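PDB 1WR2: hypothetical protein PH1789, which is of unknown function but carries an ATP-grasp domain, a fold of two alpha+beta lobes that face each other across a cleft. Local coordinates for residues L69-A74 / I227-I232; L61-P66 / E92-N97. All coordinates share one frame; numbering follows the deposited sequence.

Contact 1: residues L69-A74 / I227-I232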
loop_
_atom_site.group_PDB
_atom_site.type_symbol
_atom_site.label_atom_id
_atom_site.label_comp_id
_atom_site.label_asym_id
_atom_site.label_seq_id
_atom_site.Cartn_x
_atom_site.Cartn_y
_atom_site.Cartn_z
ATOM N N LEU A 69 6.673 8.943 -6.856
ATOM C CA LEU A 69 5.896 8.298 -5.805
ATOM C C LEU A 69 4.391 8.298 -6.102
ATOM O O LEU A 69 3.692 7.332 -5.801
ATOM C CB LEU A 69 6.171 8.981 -4.465
ATOM C CG LEU A 69 7.639 9.012 -4.018
ATOM C CD1 LEU A 69 7.763 9.884 -2.770
ATOM C CD2 LEU A 69 8.147 7.597 -3.747
ATOM N N HIS A 70 3.893 9.382 -6.689
ATOM C CA HIS A 70 2.477 9.481 -7.035
ATOM C C HIS A 70 2.295 8.901 -8.439
ATOM O O HIS A 70 2.188 9.628 -9.428
ATOM C CB HIS A 70 2.026 10.942 -7.004
ATOM C CG HIS A 70 0.544 11.120 -7.114
ATOM N ND1 HIS A 70 -0.054 12.361 -7.181
ATOM C CD2 HIS A 70 -0.465 10.216 -7.151
ATOM C CE1 HIS A 70 -1.365 12.214 -7.252
ATOM N NE2 HIS A 70 -1.641 10.922 -7.237
ATOM N N LYS A 71 2.263 7.574 -8.507
ATOM C CA LYS A 71 2.134 6.858 -9.770
ATOM C C LYS A 71 0.962 7.262 -10.666
ATOM O O LYS A 71 1.142 7.418 -11.873
ATOM C CB LYS A 71 2.092 5.349 -9.496
ATOM C CG LYS A 71 3.365 4.813 -8.836
ATOM C CD LYS A 71 3.330 3.292 -8.663
ATOM C CE LYS A 71 2.271 2.857 -7.658
ATOM N NZ LYS A 71 2.633 3.234 -6.260
ATOM N N SER A 72 -0.231 7.431 -10.100
ATOM C CA SER A 72 -1.391 7.808 -10.913
ATOM C C SER A 72 -1.202 9.181 -11.559
ATOM O O SER A 72 -1.608 9.410 -12.700
ATOM C CB SER A 72 -2.668 7.816 -10.066
ATOM O OG SER A 72 -2.617 8.828 -9.076
ATOM N N ASP A 73 -0.581 10.092 -10.821
ATOM C CA ASP A 73 -0.334 11.439 -11.316
ATOM C C ASP A 73 0.570 11.392 -12.552
ATOM O O ASP A 73 0.318 12.080 -13.541
ATOM C CB ASP A 73 0.320 12.278 -10.210
ATOM C CG ASP A 73 0.243 13.771 -10.474
ATOM O OD1 ASP A 73 -0.880 14.294 -10.657
ATOM O OD2 ASP A 73 1.310 14.424 -10.488
ATOM N N ALA A 74 1.613 10.566 -12.489
ATOM C CA ALA A 74 2.569 10.424 -13.587
ATOM C C ALA A 74 2.086 9.468 -14.671
ATOM O O ALA A 74 2.644 9.422 -15.771
ATOM C CB ALA A 74 3.909 9.949 -13.046
ATOM N N ILE A 227 -4.100 -5.609 0.656
ATOM C CA ILE A 227 -3.482 -4.293 0.502
ATOM C C ILE A 227 -3.079 -4.105 -0.960
ATOM O O ILE A 227 -2.309 -4.895 -1.502
ATOM C CB ILE A 227 -2.237 -4.180 1.392
ATOM C CG1 ILE A 227 -2.648 -4.308 2.862
ATOM C CG2 ILE A 227 -1.517 -2.874 1.128
ATOM C CD1 ILE A 227 -1.479 -4.533 3.810
ATOM N N VAL A 228 -3.592 -3.060 -1.595
ATOM C CA VAL A 228 -3.295 -2.816 -2.998
ATOM C C VAL A 228 -2.082 -1.935 -3.264
ATOM O O VAL A 228 -1.324 -2.177 -4.207
ATOM C CB VAL A 228 -4.534 -2.235 -3.705
ATOM C CG1 VAL A 228 -4.254 -2.026 -5.186
ATOM C CG2 VAL A 228 -5.709 -3.187 -3.514
ATOM N N ASP A 229 -1.892 -0.908 -2.448
ATOM C CA ASP A 229 -0.746 -0.016 -2.613
ATOM C C ASP A 229 -0.384 0.457 -1.213
ATOM O O ASP A 229 -1.196 0.346 -0.294
ATOM C CB ASP A 229 -1.122 1.186 -3.484
ATOM C CG ASP A 229 0.091 1.870 -4.099
ATOM O OD1 ASP A 229 1.187 1.802 -3.510
ATOM O OD2 ASP A 229 -0.049 2.492 -5.170
ATOM N N SER A 230 0.823 0.981 -1.052
ATOM C CA SER A 230 1.278 1.463 0.246
ATOM C C SER A 230 2.447 2.422 0.088
ATOM O O SER A 230 3.229 2.320 -0.861
ATOM C CB SER A 230 1.720 0.290 1.128
ATOM O OG SER A 230 2.275 0.737 2.357
ATOM N N ARG A 231 2.556 3.361 1.018
ATOM C CA ARG A 231 3.656 4.307 0.987
ATOM C C ARG A 231 4.215 4.436 2.394
ATOM O O ARG A 231 3.468 4.439 3.378
ATOM C CB ARG A 231 3.202 5.676 0.473
ATOM C CG ARG A 231 2.307 6.440 1.412
ATOM C CD ARG A 231 2.208 7.893 0.976
ATOM N NE ARG A 231 2.494 8.799 2.085
ATOM C CZ ARG A 231 3.228 9.904 1.974
ATOM N NH1 ARG A 231 3.755 10.239 0.801
ATOM N NH2 ARG A 231 3.429 10.677 3.034
ATOM N N ILE A 232 5.536 4.499 2.483
ATOM C CA ILE A 232 6.209 4.645 3.764
ATOM C C ILE A 232 7.264 5.736 3.620
ATOM O O ILE A 232 8.076 5.705 2.691
ATOM C CB ILE A 232 6.897 3.327 4.202
ATOM C CG1 ILE A 232 5.848 2.231 4.422
ATOM C CG2 ILE A 232 7.689 3.546 5.480
ATOM C CD1 ILE A 232 6.439 0.886 4.833
#
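Lys71 and Asp229 stand opposite each other on backbones that stay well apart, their CA atoms 10.3 Å from one another. Lys71 opens the short helix 71-74, just after the N-cap residue His70. Asp229 lies at the break in strand 225-234. The two side chains reach toward each other and form a salt bridge. The lysine chain bends at chi3 (-67°) and chi4 (-70°), which turns its ammonium group to the carboxylate. Lys71 NZ is 3.0 Å from Asp229 OD2 and meets the syn lone pair of that oxygen. A second, weak bond runs from Lys71 NZ to Asp229 OD1 at 3.4 Å. The pair links the four-stranded sheet region, through helix 71-74, to the six-stranded antiparallel sheet, consistent with the facing lobes of an ATP-grasp domain. Asp229 OD1 also accepts Ser230 N on its anti lone pair at 2.6 Å, a short, bent bond (131°). This bond and the lysine hold the carboxylate from two sides. The strongest polar partner of Lys71 NZ is Glu22, in a second salt bridge; Glu22 OE1 also lies close to Asp229 OD1. One ammonium is thus shared by two carboxylates.

Contact 2: residues L61-P66 / E92-N97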
loop_
_atom_site.group_PDB
_atom_site.type_symbol
_atom_site.label_atom_id
_atom_site.label_comp_id
_atom_site.label_asym_id
_atom_site.label_seq_id
_atom_site.Cartn_x
_atom_site.Cartn_y
_atom_site.Cartn_z
ATOM N N LEU A 61 0.940 -3.216 -14.345
ATOM C CA LEU A 61 2.342 -2.814 -14.397
ATOM C C LEU A 61 2.432 -1.487 -13.659
ATOM O O LEU A 61 1.600 -0.599 -13.859
ATOM C CB LEU A 61 2.843 -2.651 -15.839
ATOM C CG LEU A 61 3.056 -3.917 -16.673
ATOM C CD1 LEU A 61 3.735 -3.529 -17.983
ATOM C CD2 LEU A 61 3.930 -4.926 -15.911
ATOM N N LYS A 62 3.422 -1.364 -12.784
ATOM C CA LYS A 62 3.617 -0.143 -12.007
ATOM C C LYS A 62 5.095 0.201 -11.976
ATOM O O LYS A 62 5.889 -0.526 -11.380
ATOM C CB LYS A 62 3.136 -0.334 -10.570
ATOM C CG LYS A 62 1.687 -0.760 -10.410
ATOM C CD LYS A 62 1.366 -0.843 -8.926
ATOM C CE LYS A 62 -0.060 -1.252 -8.655
ATOM N NZ LYS A 62 -0.365 -1.193 -7.190
ATOM N N LEU A 63 5.467 1.315 -12.598
ATOM C CA LEU A 63 6.866 1.711 -12.623
ATOM C C LEU A 63 7.337 2.132 -11.243
ATOM O O LEU A 63 6.677 2.925 -10.556
ATOM C CB LEU A 63 7.086 2.855 -13.617
ATOM C CG LEU A 63 8.540 3.278 -13.810
ATOM C CD1 LEU A 63 8.750 3.738 -15.240
ATOM C CD2 LEU A 63 8.894 4.368 -12.814
ATOM N N MET A 64 8.486 1.599 -10.842
ATOM C CA MET A 64 9.063 1.911 -9.540
ATOM C C MET A 64 10.186 2.927 -9.692
ATOM O O MET A 64 11.146 2.698 -10.421
ATOM C CB MET A 64 9.605 0.636 -8.888
ATOM C CG MET A 64 8.530 -0.394 -8.537
ATOM S SD MET A 64 7.439 0.159 -7.195
ATOM C CE MET A 64 5.997 0.722 -8.086
ATOM N N SER A 65 10.051 4.055 -9.004
ATOM C CA SER A 65 11.047 5.117 -9.043
ATOM C C SER A 65 10.901 6.004 -7.817
ATOM O O SER A 65 9.806 6.478 -7.512
ATOM C CB SER A 65 10.875 5.986 -10.292
ATOM O OG SER A 65 11.769 7.087 -10.248
ATOM N N PRO A 66 12.006 6.247 -7.101
ATOM C CA PRO A 66 11.977 7.092 -5.905
ATOM C C PRO A 66 11.526 8.508 -6.252
ATOM O O PRO A 66 11.068 9.248 -5.385
ATOM C CB PRO A 66 13.424 7.063 -5.421
ATOM C CG PRO A 66 13.961 5.764 -5.974
ATOM C CD PRO A 66 13.364 5.733 -7.349
ATOM N N GLU A 92 6.340 0.056 -22.610
ATOM C CA GLU A 92 6.922 1.207 -23.294
ATOM C C GLU A 92 6.236 2.490 -22.835
ATOM O O GLU A 92 6.888 3.502 -22.590
ATOM C CB GLU A 92 6.775 1.064 -24.817
ATOM C CG GLU A 92 7.683 0.012 -25.451
ATOM C CD GLU A 92 7.540 -0.048 -26.969
ATOM O OE1 GLU A 92 6.426 -0.358 -27.452
ATOM O OE2 GLU A 92 8.540 0.215 -27.679
ATOM N N GLU A 93 4.914 2.444 -22.723
ATOM C CA GLU A 93 4.148 3.602 -22.296
ATOM C C GLU A 93 4.574 4.176 -20.953
ATOM O O GLU A 93 4.886 5.367 -20.857
ATOM C CB GLU A 93 2.667 3.263 -22.212
ATOM C CG GLU A 93 1.951 3.271 -23.525
ATOM C CD GLU A 93 0.472 3.433 -23.330
ATOM O OE1 GLU A 93 0.084 4.368 -22.595
ATOM O OE2 GLU A 93 -0.298 2.636 -23.906
ATOM N N ILE A 94 4.582 3.339 -19.917
ATOM C CA ILE A 94 4.935 3.817 -18.586
ATOM C C ILE A 94 6.323 4.419 -18.535
ATOM O O ILE A 94 6.557 5.369 -17.792
ATOM C CB ILE A 94 4.805 2.712 -17.502
ATOM C CG1 ILE A 94 5.759 1.554 -17.792
ATOM C CG2 ILE A 94 3.356 2.238 -17.425
ATOM C CD1 ILE A 94 5.696 0.443 -16.751
ATOM N N HIS A 95 7.250 3.883 -19.323
ATOM C CA HIS A 95 8.595 4.444 -19.328
ATOM C C HIS A 95 8.582 5.820 -19.988
ATOM O O HIS A 95 9.312 6.716 -19.573
ATOM C CB HIS A 95 9.577 3.514 -20.041
ATOM C CG HIS A 95 10.101 2.414 -19.167
ATOM N ND1 HIS A 95 9.418 1.234 -18.957
ATOM C CD2 HIS A 95 11.233 2.330 -18.427
ATOM C CE1 HIS A 95 10.105 0.472 -18.127
ATOM N NE2 HIS A 95 11.211 1.113 -17.791
ATOM N N GLU A 96 7.744 5.980 -21.009
ATOM C CA GLU A 96 7.624 7.252 -21.711
ATOM C C GLU A 96 6.997 8.257 -20.759
ATOM O O GLU A 96 7.475 9.378 -20.627
ATOM C CB GLU A 96 6.732 7.110 -22.951
ATOM C CG GLU A 96 7.197 6.053 -23.952
ATOM C CD GLU A 96 6.212 5.864 -25.105
ATOM O OE1 GLU A 96 4.989 5.973 -24.868
ATOM O OE2 GLU A 96 6.655 5.591 -26.240
ATOM N N ASN A 97 5.925 7.841 -20.094
ATOM C CA ASN A 97 5.225 8.706 -19.159
ATOM C C ASN A 97 6.125 9.145 -18.023
ATOM O O ASN A 97 6.018 10.269 -17.541
ATOM C CB ASN A 97 3.984 8.002 -18.606
ATOM C CG ASN A 97 2.956 7.721 -19.681
ATOM O OD1 ASN A 97 3.146 8.093 -20.840
ATOM N ND2 ASN A 97 1.863 7.063 -19.308
#
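Leu63 and Ile94 lie at the centre of this contact, with His95 beside them and Leu61 further back along the strand. The side chains of Leu63 and Ile94 both leave their backbones toward the opposite segment. Leu63 places CG anti to its own N (chi1 -175°), and its CD1 branch reaches over the helix backbone. There Leu63 CD1 lies 3.7 Å from the carbonyl oxygen of Ile94. The same methyl sits over one face of the His95 imidazole. Leu63 CD1 is 4.3 Å from the centroid of the His95 ring and 8° off its normal, a CH-pi contact nearly centred on the ring. The ring also has a polar tie, since His95 ND1 is hydrogen-bonded to the carbonyl oxygen of Trp91 one turn earlier. Ile94 extends its CG1 branch to the strand and ends between two leucines. Ile94 CD1 is 4.2 Å from Leu63 CB and 4.3 Å from Leu61 CB. No hydrogen bond joins the segments, so the contact is held by apolar packing. The axes of strand 61-64 and helix 92-97 approach to 8.9 Å, at 36°, with the chains running in roughly the same direction. Helix 84-101 thus packs on one face of the four-stranded antiparallel sheet. Met78 of strand 77-81 and Val110 of strand 109-114, which flank strand 59-64, also touch Ile94.

How the contacts relate
The centres of contact 1 and contact 2 are 12 Å apart. Contact 2 is internal to the smaller sheet and its helix, about 17 Å from the centre of the chain. Contact 1 lies nearer the middle, its centre about 7 Å from that of the chain, and reaches across to the larger sheet. Strand 59-64 leads on to helix 71-74, and residues 61-66 and 69-74 are separated by only two residues. The contacts also touch directly: Lys71 CD is 3.7 Å from Met64 CE, and Ala74 O is 3.4 Å from Asn97 CB. Glu22 joins them again, with salt bridges to both Lys71 and Lys62.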